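Local atomic coordinates of putative 2OG-Fe(II) oxygenase family protein (Caulobacter crescentus CB15, PDB entry 3OOX), a protein that probably acts as an iron(II)- and 2-oxoglutarate-dependent oxygenase, perhaps forming ethene from 2-oxoglutarate and oxidising L-arginine alongside. Residues V10-Y15 / D139-K144; K17-F22 / L155-F160; A28-Y33 / E147-Y152. One frame throughout, in Å; residues are numbered along the deposited sequence.

Interaction 1 (V10-Y15 / D139-K144). With EDO (1,2-ethanediol), chain E.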
# COMPACT_ATOMS: atom_id res chain seq x y z
N VAL A 10 1.98 10.97 13.88
CA VAL A 10 2.29 10.32 15.15
C VAL A 10 3.73 9.83 15.03
O VAL A 10 4.07 9.14 14.09
CB VAL A 10 1.35 9.13 15.43
CG1 VAL A 10 1.71 8.38 16.76
CG2 VAL A 10 -0.13 9.59 15.46
N SER A 11 4.60 10.22 15.96
CA SER A 11 6.00 9.87 15.87
C SER A 11 6.24 8.39 16.19
O SER A 11 5.85 7.92 17.25
CB SER A 11 6.86 10.72 16.81
OG SER A 11 8.21 10.30 16.71
N PHE A 12 6.95 7.73 15.29
CA PHE A 12 7.42 6.37 15.52
C PHE A 12 8.34 6.30 16.76
O PHE A 12 8.51 5.22 17.31
CB PHE A 12 8.11 5.81 14.27
CG PHE A 12 8.54 4.39 14.42
CD1 PHE A 12 7.59 3.37 14.52
CD2 PHE A 12 9.86 4.05 14.50
CE1 PHE A 12 7.98 2.05 14.69
CE2 PHE A 12 10.25 2.73 14.69
CZ PHE A 12 9.32 1.74 14.77
N SER A 13 8.90 7.41 17.22
CA SER A 13 9.73 7.37 18.44
C SER A 13 8.91 6.85 19.64
O SER A 13 9.47 6.28 20.59
CB SER A 13 10.32 8.76 18.71
OG SER A 13 9.31 9.67 19.09
N LEU A 14 7.58 7.02 19.59
CA LEU A 14 6.70 6.55 20.63
C LEU A 14 6.57 5.03 20.67
O LEU A 14 6.15 4.49 21.69
CB LEU A 14 5.31 7.19 20.53
CG LEU A 14 5.29 8.72 20.69
CD1 LEU A 14 3.88 9.23 20.41
CD2 LEU A 14 5.79 9.26 22.04
N TYR A 15 6.88 4.34 19.58
CA TYR A 15 6.77 2.88 19.55
C TYR A 15 7.59 2.26 20.69
O TYR A 15 7.08 1.40 21.40
CB TYR A 15 7.20 2.35 18.18
CG TYR A 15 7.28 0.84 18.07
CD1 TYR A 15 6.18 0.09 17.69
CD2 TYR A 15 8.47 0.17 18.33
CE1 TYR A 15 6.28 -1.33 17.59
CE2 TYR A 15 8.58 -1.20 18.22
CZ TYR A 15 7.49 -1.95 17.85
OH TYR A 15 7.63 -3.34 17.78
N ASP A 139 7.66 -4.19 4.89
CA ASP A 139 6.91 -5.31 5.48
C ASP A 139 7.15 -5.33 6.99
O ASP A 139 6.22 -5.54 7.78
CB ASP A 139 7.32 -6.66 4.86
CG ASP A 139 6.33 -7.76 5.13
OD1 ASP A 139 5.11 -7.50 5.06
OD2 ASP A 139 6.77 -8.91 5.40
N GLY A 140 8.40 -5.09 7.38
CA GLY A 140 8.73 -5.02 8.83
C GLY A 140 8.06 -3.88 9.58
O GLY A 140 7.54 -4.05 10.69
N MSE A 141 8.08 -2.70 8.98
CA MSE A 141 7.42 -1.55 9.58
C MSE A 141 5.92 -1.78 9.67
O MSE A 141 5.26 -1.45 10.65
CB MSE A 141 7.77 -0.25 8.85
CG MSE A 141 7.03 0.91 9.41
SE MSE A 141 7.37 1.21 11.30
CE MSE A 141 9.03 2.21 11.05
N GLY A 142 5.36 -2.40 8.62
CA GLY A 142 3.95 -2.78 8.64
C GLY A 142 3.59 -3.68 9.82
O GLY A 142 2.55 -3.51 10.45
N GLY A 143 4.49 -4.60 10.13
CA GLY A 143 4.32 -5.45 11.31
C GLY A 143 4.24 -4.64 12.60
O GLY A 143 3.44 -4.94 13.47
N LYS A 144 5.10 -3.63 12.74
CA LYS A 144 5.12 -2.78 13.92
C LYS A 144 3.85 -1.93 14.03
O LYS A 144 3.29 -1.75 15.10
CB LYS A 144 6.41 -1.94 13.94
CG LYS A 144 7.67 -2.80 14.06
CD LYS A 144 9.01 -2.08 13.91
CE LYS A 144 10.12 -3.11 13.58
NZ LYS A 144 11.41 -2.43 13.36
C1 EDO E . 11.88 -1.73 16.86
O1 EDO E . 12.59 -2.75 16.15
C2 EDO E . 12.42 -0.36 16.46
O2 EDO E . 12.15 -0.12 15.06

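Interaction 2 (K17-F22 / L155-F160). With EDO (1,2-ethanediol), chain J.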
# COMPACT_ATOMS: atom_id res chain seq x y z
N LYS A 17 9.25 4.49 23.11
CA LYS A 17 9.20 5.34 24.30
C LYS A 17 7.90 5.24 25.09
O LYS A 17 7.90 5.40 26.32
CB LYS A 17 9.44 6.82 23.96
CG LYS A 17 10.85 7.18 23.60
CD LYS A 17 10.93 8.68 23.26
CE LYS A 17 12.33 9.08 22.78
NZ LYS A 17 12.36 10.44 22.13
N ASP A 18 6.78 5.02 24.39
CA ASP A 18 5.47 5.02 25.02
C ASP A 18 4.49 4.30 24.10
O ASP A 18 3.64 4.94 23.46
CB ASP A 18 4.99 6.45 25.28
CG ASP A 18 3.74 6.51 26.17
OD1 ASP A 18 3.08 5.48 26.44
OD2 ASP A 18 3.39 7.62 26.62
N PHE A 19 4.61 2.98 24.04
CA PHE A 19 3.87 2.20 23.07
C PHE A 19 2.36 2.35 23.30
O PHE A 19 1.58 2.41 22.35
CB PHE A 19 4.29 0.74 23.13
CG PHE A 19 3.55 -0.12 22.17
CD1 PHE A 19 3.92 -0.17 20.84
CD2 PHE A 19 2.44 -0.82 22.58
CE1 PHE A 19 3.22 -0.98 19.93
CE2 PHE A 19 1.74 -1.63 21.68
CZ PHE A 19 2.13 -1.67 20.36
N THR A 20 1.93 2.45 24.55
CA THR A 20 0.50 2.62 24.84
C THR A 20 -0.06 3.87 24.16
O THR A 20 -1.14 3.83 23.55
CB THR A 20 0.26 2.66 26.37
OG1 THR A 20 0.60 1.38 26.90
CG2 THR A 20 -1.22 2.96 26.69
N ARG A 21 0.65 4.98 24.24
CA ARG A 21 0.24 6.19 23.54
C ARG A 21 0.32 6.06 21.99
O ARG A 21 -0.57 6.55 21.27
CB ARG A 21 1.09 7.36 24.03
CG ARG A 21 0.95 8.63 23.24
CD ARG A 21 1.78 9.71 23.86
NE ARG A 21 1.85 10.87 22.98
CZ ARG A 21 2.82 11.78 22.98
NH1 ARG A 21 3.82 11.71 23.87
NH2 ARG A 21 2.79 12.77 22.09
N PHE A 22 1.39 5.43 21.50
CA PHE A 22 1.56 5.16 20.08
C PHE A 22 0.33 4.44 19.52
O PHE A 22 -0.26 4.88 18.53
CB PHE A 22 2.83 4.32 19.87
CG PHE A 22 3.17 4.04 18.41
CD1 PHE A 22 3.52 5.08 17.54
CD2 PHE A 22 3.17 2.74 17.92
CE1 PHE A 22 3.84 4.83 16.24
CE2 PHE A 22 3.49 2.50 16.61
CZ PHE A 22 3.83 3.55 15.78
N LEU A 155 -6.45 -6.42 21.54
CA LEU A 155 -5.92 -7.74 21.24
C LEU A 155 -4.51 -7.90 21.82
O LEU A 155 -3.87 -6.92 22.19
CB LEU A 155 -5.85 -7.96 19.70
CG LEU A 155 -7.14 -7.76 18.88
CD1 LEU A 155 -6.84 -7.92 17.40
CD2 LEU A 155 -8.29 -8.71 19.27
N GLU A 156 -4.02 -9.13 21.86
CA GLU A 156 -2.61 -9.39 22.13
C GLU A 156 -1.75 -8.56 21.17
O GLU A 156 -2.06 -8.46 19.99
CB GLU A 156 -2.26 -10.87 21.97
CG GLU A 156 -2.88 -11.73 23.04
CD GLU A 156 -2.34 -11.44 24.43
OE1 GLU A 156 -1.10 -11.40 24.58
OE2 GLU A 156 -3.16 -11.26 25.36
N ARG A 157 -0.67 -7.97 21.69
CA ARG A 157 0.19 -7.10 20.86
C ARG A 157 0.71 -7.80 19.60
O ARG A 157 0.88 -7.17 18.57
CB ARG A 157 1.35 -6.54 21.69
CG ARG A 157 2.28 -5.64 20.91
CD ARG A 157 3.28 -4.96 21.84
NE ARG A 157 4.35 -4.33 21.08
CZ ARG A 157 5.25 -3.50 21.57
NH1 ARG A 157 5.21 -3.14 22.85
NH2 ARG A 157 6.19 -3.03 20.78
N ASP A 158 1.02 -9.09 19.72
CA ASP A 158 1.51 -9.90 18.61
C ASP A 158 0.43 -10.61 17.79
O ASP A 158 0.77 -11.48 16.99
CB ASP A 158 2.57 -10.91 19.06
CG ASP A 158 2.01 -12.00 19.96
OD1 ASP A 158 0.84 -11.89 20.40
OD2 ASP A 158 2.76 -12.95 20.26
N PHE A 159 -0.82 -10.20 17.96
CA PHE A 159 -1.95 -10.86 17.26
C PHE A 159 -1.71 -11.08 15.78
O PHE A 159 -2.07 -12.15 15.23
CB PHE A 159 -3.24 -10.05 17.46
CG PHE A 159 -4.43 -10.59 16.73
CD1 PHE A 159 -4.69 -10.20 15.40
CD2 PHE A 159 -5.29 -11.48 17.33
CE1 PHE A 159 -5.80 -10.71 14.73
CE2 PHE A 159 -6.39 -11.97 16.64
CZ PHE A 159 -6.63 -11.59 15.34
N PHE A 160 -1.21 -10.05 15.10
CA PHE A 160 -1.12 -10.12 13.65
C PHE A 160 0.06 -10.93 13.17
O PHE A 160 0.11 -11.26 12.00
CB PHE A 160 -1.10 -8.72 13.04
CG PHE A 160 -2.42 -8.05 13.11
CD1 PHE A 160 -3.47 -8.48 12.30
CD2 PHE A 160 -2.63 -7.02 14.02
CE1 PHE A 160 -4.70 -7.90 12.39
CE2 PHE A 160 -3.86 -6.43 14.12
CZ PHE A 160 -4.90 -6.87 13.28
C1 EDO J . -1.07 -14.61 19.24
O1 EDO J . -1.35 -13.28 19.66
C2 EDO J . -0.50 -14.58 17.83
O2 EDO J . 0.87 -14.18 17.86

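Interaction 3 (A28-Y33 / E147-Y152)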
# COMPACT_ATOMS: atom_id res chain seq x y z
N ALA A 28 -6.59 5.66 16.77
CA ALA A 28 -7.68 6.62 16.72
C ALA A 28 -7.74 7.23 15.32
O ALA A 28 -8.82 7.53 14.80
CB ALA A 28 -7.51 7.72 17.78
N SER A 29 -6.57 7.47 14.73
CA SER A 29 -6.51 8.05 13.41
C SER A 29 -7.09 7.06 12.36
O SER A 29 -7.92 7.43 11.52
CB SER A 29 -5.08 8.49 13.09
OG SER A 29 -5.02 9.18 11.86
N PHE A 30 -6.68 5.80 12.42
CA PHE A 30 -7.22 4.80 11.52
C PHE A 30 -8.74 4.69 11.67
O PHE A 30 -9.45 4.57 10.67
CB PHE A 30 -6.60 3.44 11.81
CG PHE A 30 -5.15 3.30 11.37
CD1 PHE A 30 -4.76 3.58 10.06
CD2 PHE A 30 -4.20 2.80 12.23
CE1 PHE A 30 -3.45 3.41 9.67
CE2 PHE A 30 -2.91 2.59 11.83
CZ PHE A 30 -2.51 2.94 10.55
N GLU A 31 -9.22 4.68 12.90
CA GLU A 31 -10.65 4.51 13.12
C GLU A 31 -11.45 5.69 12.55
O GLU A 31 -12.56 5.51 12.02
CB GLU A 31 -10.98 4.27 14.60
CG GLU A 31 -12.44 3.88 14.78
CD GLU A 31 -12.83 3.53 16.21
OE1 GLU A 31 -11.95 3.35 17.07
OE2 GLU A 31 -14.06 3.42 16.46
N ARG A 32 -10.90 6.90 12.65
CA ARG A 32 -11.59 8.12 12.20
C ARG A 32 -11.56 8.25 10.67
O ARG A 32 -12.58 8.59 10.06
CB ARG A 32 -10.94 9.35 12.86
CG ARG A 32 -11.45 10.72 12.39
CD ARG A 32 -12.89 10.96 12.66
NE ARG A 32 -13.26 12.25 12.06
CZ ARG A 32 -13.64 12.41 10.79
NH1 ARG A 32 -13.75 11.37 9.94
NH2 ARG A 32 -13.92 13.64 10.35
N TYR A 33 -10.39 8.02 10.08
CA TYR A 33 -10.12 8.40 8.69
C TYR A 33 -9.78 7.22 7.77
O TYR A 33 -9.76 7.40 6.55
CB TYR A 33 -8.95 9.38 8.61
CG TYR A 33 -9.20 10.73 9.26
CD1 TYR A 33 -10.15 11.59 8.73
CD2 TYR A 33 -8.48 11.14 10.38
CE1 TYR A 33 -10.40 12.83 9.32
CE2 TYR A 33 -8.72 12.39 10.97
CZ TYR A 33 -9.68 13.21 10.43
OH TYR A 33 -9.92 14.45 11.01
N GLU A 147 1.17 -4.15 15.23
CA GLU A 147 1.20 -4.28 16.71
C GLU A 147 0.38 -3.19 17.40
O GLU A 147 -0.32 -3.46 18.37
CB GLU A 147 2.62 -4.24 17.22
CG GLU A 147 3.50 -5.42 16.88
CD GLU A 147 4.92 -5.20 17.38
OE1 GLU A 147 5.16 -5.34 18.60
OE2 GLU A 147 5.80 -4.85 16.57
N ALA A 148 0.54 -1.95 16.93
CA ALA A 148 -0.19 -0.84 17.47
C ALA A 148 -1.69 -1.02 17.22
O ALA A 148 -2.52 -0.81 18.12
CB ALA A 148 0.31 0.44 16.88
N ILE A 149 -2.05 -1.43 16.01
CA ILE A 149 -3.45 -1.70 15.68
C ILE A 149 -4.05 -2.80 16.60
O ILE A 149 -5.16 -2.65 17.12
CB ILE A 149 -3.62 -2.05 14.18
CG1 ILE A 149 -3.33 -0.79 13.33
CG2 ILE A 149 -5.01 -2.58 13.92
CD1 ILE A 149 -3.23 -1.11 11.84
N ALA A 150 -3.31 -3.87 16.79
CA ALA A 150 -3.73 -4.97 17.70
C ALA A 150 -3.99 -4.47 19.13
O ALA A 150 -5.06 -4.71 19.69
CB ALA A 150 -2.68 -6.07 17.68
N THR A 151 -3.06 -3.69 19.66
CA THR A 151 -3.24 -3.12 21.00
C THR A 151 -4.45 -2.17 21.05
O THR A 151 -5.23 -2.17 22.01
CB THR A 151 -1.93 -2.46 21.45
OG1 THR A 151 -0.94 -3.49 21.60
CG2 THR A 151 -2.10 -1.69 22.75
N TYR A 152 -4.63 -1.36 20.01
CA TYR A 152 -5.77 -0.45 19.95
C TYR A 152 -7.09 -1.21 20.00
O TYR A 152 -8.06 -0.77 20.68
CB TYR A 152 -5.69 0.41 18.69
CG TYR A 152 -6.83 1.39 18.55
CD1 TYR A 152 -6.88 2.55 19.32
CD2 TYR A 152 -7.86 1.14 17.63
CE1 TYR A 152 -7.92 3.45 19.18
CE2 TYR A 152 -8.88 2.04 17.47
CZ TYR A 152 -8.91 3.19 18.27
OH TYR A 152 -9.95 4.10 18.14

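Interaction 1 (V10-Y15 / D139-K144)
Lys144 NZ grips both hydroxyls of a 1,2-ethanediol molecule, O1 and O2, each at 3.0 Å, and the same diol, probably picked up from the crystallisation liquor, is also bonded to Asp42 OD2. Its O2 lies in the plane of the Phe12 ring at the edge, 3.4 Å from Phe12 CZ, while C1 rests against Tyr15 CE2. The side chains of Phe12, Tyr15, Met141 and Lys144 join helix 127-152 to the N-terminal turn that runs from strand 10-11, at the margin of the main sheet, into helix 13-17. Met141, present as selenomethionine, packs on the Phe12 ring. Its chain bends at chi2 (59°) and chi3 (83°), which swings CE over the centre of one Phe12 face, 3.6 Å from the ring centroid: a CH-pi contact, and a Met-aromatic contact through SE, which is oblique to the ring and 3.5 Å from Phe12 CE1. Lys144 crosses Tyr15 at about a right angle; its CB comes within 3.7 Å of Tyr15 CE1 and CD lies over that ring's face. The phenol OH bonds to Glu147 a turn further along the helix. Replacing Phe12 by alanine is likely to take away the face under Met141 CE and open a gap there, with the selenomethionine chain less firmly placed. Contact across the two segments is therefore aromatic and aliphatic, with the lysine's alkyl chain packed on rings while its charged end turns to the diol.

Interaction 2 (K17-F22 / L155-F160)
Arg157 lays its guanidinium flat on one face of the Phe19 ring, the two planes only 1° apart and Arg157 CZ 3.6 Å from the ring centroid, a stacked cation-pi pair. The two side chains reach for each other from opposite directions. Phe19 holds CG anti to its backbone N (chi1 179°), which sends the ring out from the first turn of helix 19-33; Arg157, in the type I turn from Glu156 to Phe159, is stretched straight from CG to NE, and this full extension brings the guanidinium over the ring centre. NH1 sits 3.5 Å from Phe19 CG, and at the far end of the ring NE lies 3.5 Å from Phe19 CZ. A salt bridge from Arg157 NE to Glu147 of helix 127-152 should restrain the rotation of the flat group, and Thr151 of that helix touches both partners. Asp18 caps helix 19-33, its OD1 accepting a weak bond from Arg21 N at 3.3 Å. In the turn, Asp158 binds a second ethanediol through OD1 and its carbonyl O. Between these two segments the link is a single cation-pi stack at the surface, whose charge is probably balanced by Glu147.

Interaction 3 (A28-Y33 / E147-Y152)
The axes of segments 28-33 and 147-152, within helices 19-33 and 127-152, cross at -79°, 11.0 Å apart at closest approach, a nearly perpendicular packing of two helices beside the main sheet of this putative 2-oxoglutarate oxygenase, whose core in this family is a double-stranded beta-helix. The backbones come nearest at Ala28 and Tyr152, with CA atoms 8.0 Å apart, and at Phe30 and Ile149. Side chains bridge the interval in two layers. On the inner side Phe30 meets Ile149 at about a right angle: Phe30 CE2 is 3.7 Å from Ile149 CD1, the methyl lying oblique to the ring. Ile149 keeps CG1 anti to its carbonyl carbon (chi1 -68°) with CD1 extended beyond it, which carries CG1 and CD1 toward Phe30 CE2. Phe30 also packs on Ala36, Ile229 and Ile231 of two sheet strands, which ties this layer to the sheet. Toward the surface, Tyr152 reaches across to the other helix with its ring face against the backbone of Ala28, whose N is 3.5 Å from Tyr152 CE1. Glu31, its chain extended beyond CG, comes to the hydroxyl end of that ring, the carboxylate plane turned 73° from the ring plane. Tyr152 OH donates to Glu31 OE1, which lies in the ring plane at its edge; the 2.4 Å separation is very short, and its exact length is doubtful.

All three contacts gather on one side of the chain around the C-terminal half of helix 127-152 and the loop that follows it. Interactions 1 and 3 both use that helix and are partly buried, whereas interaction 2 lies at the surface; interactions 2 and 3 hold opposite ends of helix 19-33. Chemistry follows place: selenium and methyl against an aromatic ring in interaction 1, a charged stack in interaction 2, and in interaction 3 an apolar inner layer with a phenol-carboxylate bond further out. Glu147, on segment 147-152 though not in its contact, serves both Tyr15 and Arg157 and so connects interactions 1 and 2.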